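Local coordinates for gamma-glutamyltransferase 1 Threonine peptidase. MEROPS family T03 (Pseudomonas nitroreducens, PDB 7D9E), which transfers the gamma-glutamyl group of donors such as glutathione to amino acids or water, acting as a two-chain enzyme with its partner subunit, at the interface of chains A and B. Coordinates in Å, arbitrary orientation; residue numbers count along the deposited sequence, not the author numbering. Chains: chain A, Gamma-glutamyltransferase 1 Threonine peptidase. MEROPS family T03; chain B, Gamma-glutamyltransferase 1 Threonine peptidase. MEROPS family T03.

Contact 1: the interface of chains A and B. Residues chain A 297, 301, 304, 347-349; chain B 132, 134, 150, 153, 155.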
# COMPACT_ATOMS: atom_id res chain seq x y z
N ALA A 297 -5.26 -27.08 5.16
CA ALA A 297 -3.95 -27.26 4.55
C ALA A 297 -4.05 -27.27 3.03
O ALA A 297 -3.24 -26.63 2.35
CB ALA A 297 -3.30 -28.54 5.06
N HIS A 301 -2.19 -24.67 0.60
CA HIS A 301 -1.25 -25.20 -0.38
C HIS A 301 -1.61 -24.73 -1.78
O HIS A 301 -0.74 -24.32 -2.55
CB HIS A 301 -1.25 -26.73 -0.32
CG HIS A 301 -0.58 -27.34 -1.50
ND1 HIS A 301 0.77 -27.17 -1.74
CD2 HIS A 301 -1.06 -28.07 -2.53
CE1 HIS A 301 1.09 -27.80 -2.86
NE2 HIS A 301 -0.00 -28.35 -3.35
N SER A 304 -0.61 -21.19 -2.27
CA SER A 304 0.84 -21.10 -2.37
C SER A 304 1.32 -21.51 -3.76
O SER A 304 2.24 -20.89 -4.30
CB SER A 304 1.51 -21.97 -1.30
OG SER A 304 1.10 -21.55 0.01
N ASP A 347 -1.71 -31.51 -5.15
CA ASP A 347 -1.43 -32.56 -4.19
C ASP A 347 -0.02 -32.50 -3.60
O ASP A 347 0.22 -33.13 -2.57
CB ASP A 347 -1.66 -33.93 -4.84
CG ASP A 347 -3.05 -34.05 -5.48
N ALA A 348 0.89 -31.73 -4.19
CA ALA A 348 2.27 -31.66 -3.73
C ALA A 348 2.89 -30.32 -4.11
O ALA A 348 2.41 -29.63 -5.01
CB ALA A 348 3.11 -32.81 -4.30
N ILE A 349 3.98 -29.98 -3.43
CA ILE A 349 4.68 -28.73 -3.70
C ILE A 349 5.47 -28.87 -4.99
O ILE A 349 6.27 -29.80 -5.15
CB ILE A 349 5.63 -28.40 -2.54
CG1 ILE A 349 4.84 -28.19 -1.24
CG2 ILE A 349 6.42 -27.14 -2.86
CD1 ILE A 349 5.74 -28.02 -0.02
N ASP B 132 9.64 -22.32 -0.34
CA ASP B 132 8.65 -23.15 0.35
C ASP B 132 8.35 -22.65 1.76
O ASP B 132 8.03 -23.42 2.66
CB ASP B 132 9.07 -24.62 0.37
CG ASP B 132 9.04 -25.24 -1.01
OD1 ASP B 132 8.38 -24.66 -1.89
OD2 ASP B 132 9.67 -26.30 -1.20
N ILE B 134 5.97 -20.40 4.16
CA ILE B 134 4.69 -19.76 4.37
C ILE B 134 4.78 -18.90 5.62
O ILE B 134 5.16 -19.38 6.70
CB ILE B 134 3.55 -20.78 4.51
CG1 ILE B 134 3.42 -21.63 3.25
CG2 ILE B 134 2.22 -20.06 4.78
CD1 ILE B 134 2.51 -22.84 3.41
N LEU B 150 0.83 -28.98 6.57
CA LEU B 150 1.66 -28.18 5.68
C LEU B 150 3.13 -28.53 5.86
O LEU B 150 3.87 -28.64 4.88
CB LEU B 150 1.44 -26.69 5.92
CG LEU B 150 0.09 -26.13 5.51
CD1 LEU B 150 -0.11 -24.74 6.06
CD2 LEU B 150 -0.05 -26.15 3.99
N MET B 153 3.85 -31.67 4.03
CA MET B 153 4.03 -31.46 2.60
C MET B 153 5.43 -30.96 2.25
O MET B 153 5.86 -31.11 1.10
CB MET B 153 3.01 -30.47 2.02
CG MET B 153 1.55 -30.72 2.37
SD MET B 153 0.39 -29.82 1.32
CE MET B 153 0.79 -30.46 -0.30
N TYR B 155 6.59 -27.66 3.67
CA TYR B 155 6.67 -26.23 3.88
C TYR B 155 7.38 -25.89 5.18
O TYR B 155 7.31 -26.62 6.17
CB TYR B 155 5.27 -25.62 3.96
CG TYR B 155 4.53 -25.55 2.64
CD1 TYR B 155 4.90 -24.65 1.66
CD2 TYR B 155 3.44 -26.38 2.39
CE1 TYR B 155 4.21 -24.58 0.47
CE2 TYR B 155 2.76 -26.32 1.21
CZ TYR B 155 3.14 -25.41 0.24
OH TYR B 155 2.46 -25.31 -0.95
O HOH W 1 4.65 -31.76 -1.20
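The rings of A:His301 and B:Tyr155 meet edge to edge, each with a methyl group over one face. The delta methyl of A:Ile349, CD1, sits 3.5 Å from the centroid of the phenol ring, while B:Ile134 CD1 covers the opposite face toward the rim. In the plane of the phenol lie A:His301 ND1 and the carbonyl oxygen of B:Asp132. The imidazole carries B:Met153 CE on one face, 3.5 Å from its centroid, and has A:Ala348 O and B:Tyr155 CZ at its edge. Between the two rings ND1 and the phenolic OH of B:Tyr155 share a short hydrogen bond of 2.6 Å, somewhat bent (149° at H), in which either group could be the donor. A:His301 CG stands anti to the backbone N (chi1 166°), which carries the imidazole off its helix toward chain B. B:Met153 turns at its last torsion (chi3 60°), folding CE onto the imidazole and near A:Asp347 O. A:Ile349 CG2 meets the B:Asp132 carboxylate tip to tip, 3.3 Å from OD1. Its backbone N reaches B:Met153 O through a water, 2.9 Å from that N. The site joins helix 297-317 and the loop 347-349 of chain A to the end of helix 144-153 and the following loop of chain B, with B:Ile134 contributed by strand 133-136.

Contact 2: the interface of chains A and B. Residues chain A 118-120, 124, 177-178; chain B 21-22, 25-26, 39.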
# COMPACT_ATOMS: atom_id res chain seq x y z
N SER A 118 19.65 1.85 1.83
CA SER A 118 18.40 2.13 1.13
C SER A 118 17.21 2.19 2.07
O SER A 118 16.08 2.36 1.62
CB SER A 118 18.18 1.06 0.06
OG SER A 118 18.03 -0.22 0.65
N LEU A 119 17.45 2.08 3.39
CA LEU A 119 16.35 2.13 4.35
C LEU A 119 16.44 3.24 5.38
O LEU A 119 15.41 3.68 5.89
CB LEU A 119 16.25 0.80 5.11
CG LEU A 119 15.73 -0.40 4.31
CD1 LEU A 119 15.89 -1.65 5.16
CD2 LEU A 119 14.30 -0.18 3.92
N VAL A 120 17.65 3.69 5.70
CA VAL A 120 17.87 4.63 6.80
C VAL A 120 18.66 5.81 6.26
O VAL A 120 19.69 5.62 5.62
CB VAL A 120 18.65 3.96 7.95
CG1 VAL A 120 18.94 4.99 9.04
CG2 VAL A 120 17.85 2.77 8.47
N ALA A 124 18.02 7.21 1.22
CA ALA A 124 16.97 6.22 1.04
C ALA A 124 15.69 6.80 0.46
O ALA A 124 14.77 6.03 0.14
CB ALA A 124 16.66 5.56 2.39
N LEU A 177 16.12 0.27 14.28
CA LEU A 177 16.72 0.34 12.96
C LEU A 177 17.55 1.61 12.78
O LEU A 177 18.65 1.56 12.22
CB LEU A 177 15.63 0.30 11.89
CG LEU A 177 16.09 0.31 10.43
CD1 LEU A 177 17.01 -0.86 10.13
CD2 LEU A 177 14.90 0.34 9.48
N PHE A 178 17.03 2.76 13.22
CA PHE A 178 17.71 4.03 12.99
C PHE A 178 18.98 4.15 13.83
O PHE A 178 19.90 4.87 13.44
CB PHE A 178 16.77 5.21 13.24
CG PHE A 178 15.51 5.19 12.42
CD1 PHE A 178 15.50 4.63 11.16
CD2 PHE A 178 14.32 5.76 12.91
CE1 PHE A 178 14.32 4.62 10.41
CE2 PHE A 178 13.17 5.76 12.17
CZ PHE A 178 13.17 5.20 10.93
N ASN B 21 7.09 3.62 3.14
CA ASN B 21 7.72 2.31 2.98
C ASN B 21 7.81 1.67 4.38
O ASN B 21 6.78 1.23 4.92
CB ASN B 21 9.03 2.30 2.22
CG ASN B 21 9.52 0.88 1.98
OD1 ASN B 21 8.71 -0.07 2.05
ND2 ASN B 21 10.81 0.71 1.74
N TRP B 22 8.99 1.60 4.97
CA TRP B 22 9.08 1.05 6.33
C TRP B 22 8.38 2.00 7.30
O TRP B 22 8.11 3.16 6.98
CB TRP B 22 10.54 0.77 6.71
CG TRP B 22 11.05 -0.58 6.19
CD1 TRP B 22 10.67 -1.22 5.04
CD2 TRP B 22 12.02 -1.45 6.82
N GLY B 25 9.54 5.50 7.81
CA GLY B 25 10.36 5.83 6.66
C GLY B 25 11.85 5.76 6.93
O GLY B 25 12.36 4.84 7.59
N SER B 26 12.57 6.73 6.36
CA SER B 26 14.02 6.81 6.46
C SER B 26 14.48 7.26 7.83
O SER B 26 15.69 7.24 8.11
CB SER B 26 14.53 7.85 5.45
OG SER B 26 14.10 9.15 5.86
N ASP B 39 11.55 5.97 2.85
CA ASP B 39 12.67 5.14 2.38
C ASP B 39 12.23 4.24 1.24
O ASP B 39 12.55 3.04 1.22
CB ASP B 39 13.40 4.38 3.50
CG ASP B 39 12.51 3.44 4.35
OD1 ASP B 39 11.32 3.34 4.08
OD2 ASP B 39 13.05 2.86 5.34
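A:Leu119 presses into a corner formed by B:Asp39 and B:Trp22, and these three residues bury the most surface here. With CG anti to the carbonyl carbon (chi1 -72°), its side chain is swung so that one branch, CD2, reaches both partners. That methyl rests over the face of the modelled part of the B:Trp22 side chain, 3.9 Å from CD2 of the indole and almost equally far from CG and CD1. The same methyl lies 3.6 Å from OD2 of B:Asp39, bringing a hydrocarbon tip against the carboxyl group. The carbonyl oxygen of A:Leu119 can only accept, so its 2.6 Å approach to OD2 makes sense as a short hydrogen bond if the carboxyl group carries a proton on OD2; with a bare carboxylate the two oxygens would repel. The lean toward the protonated form is an inference. On the aliphatic side of B:Asp39, CB packs against the methyl of A:Ala124 at 3.6 Å.

B:Asp39 is itself tied into its own chain. Its CG sits between the backbone N and the carbonyl carbon (chi1 57°), and OD1, the other carboxyl oxygen, accepts the backbone N-H of B:Trp22 at 3.0 Å through its syn lone pair. Its backbone O takes a nearly straight bond (168° at H) from the side-chain amide ND2 of B:Asn21, which comes from above the carbonyl plane while the acceptor stays close to the amide plane. Further along, the rim of A:Phe178 meets the carbonyl oxygen of B:Gly25, with CE1 at 3.4 Å, and A:Leu177 adds bulk from the end of the same helix 165-178.

B:Asn21 belongs to the L-glutamate site, and the backbone carbonyl of B:Asp39 would hold its side-chain amide in one flip, a second-shell role. By packing against B:Asp39 and B:Trp22, chain A thus appears to brace the wall of the gamma-glutamyl pocket.

About 33 Å separates the C-alpha centres of contact 1 and contact 2, and they share no residue or secondary-structure element. Contact 1 uses a later part of chain A and a later part of chain B; contact 2 uses earlier stretches of both, chiefly loops on the chain B side. The two subunits are therefore clasped at widely spaced points. Contact 1 lies away from the substrate pocket and looks mainly structural, whereas contact 2 borders residues that bind the glutamyl group. Together they suggest that the subunits are held at points well apart, one of which also backs the glutamyl site.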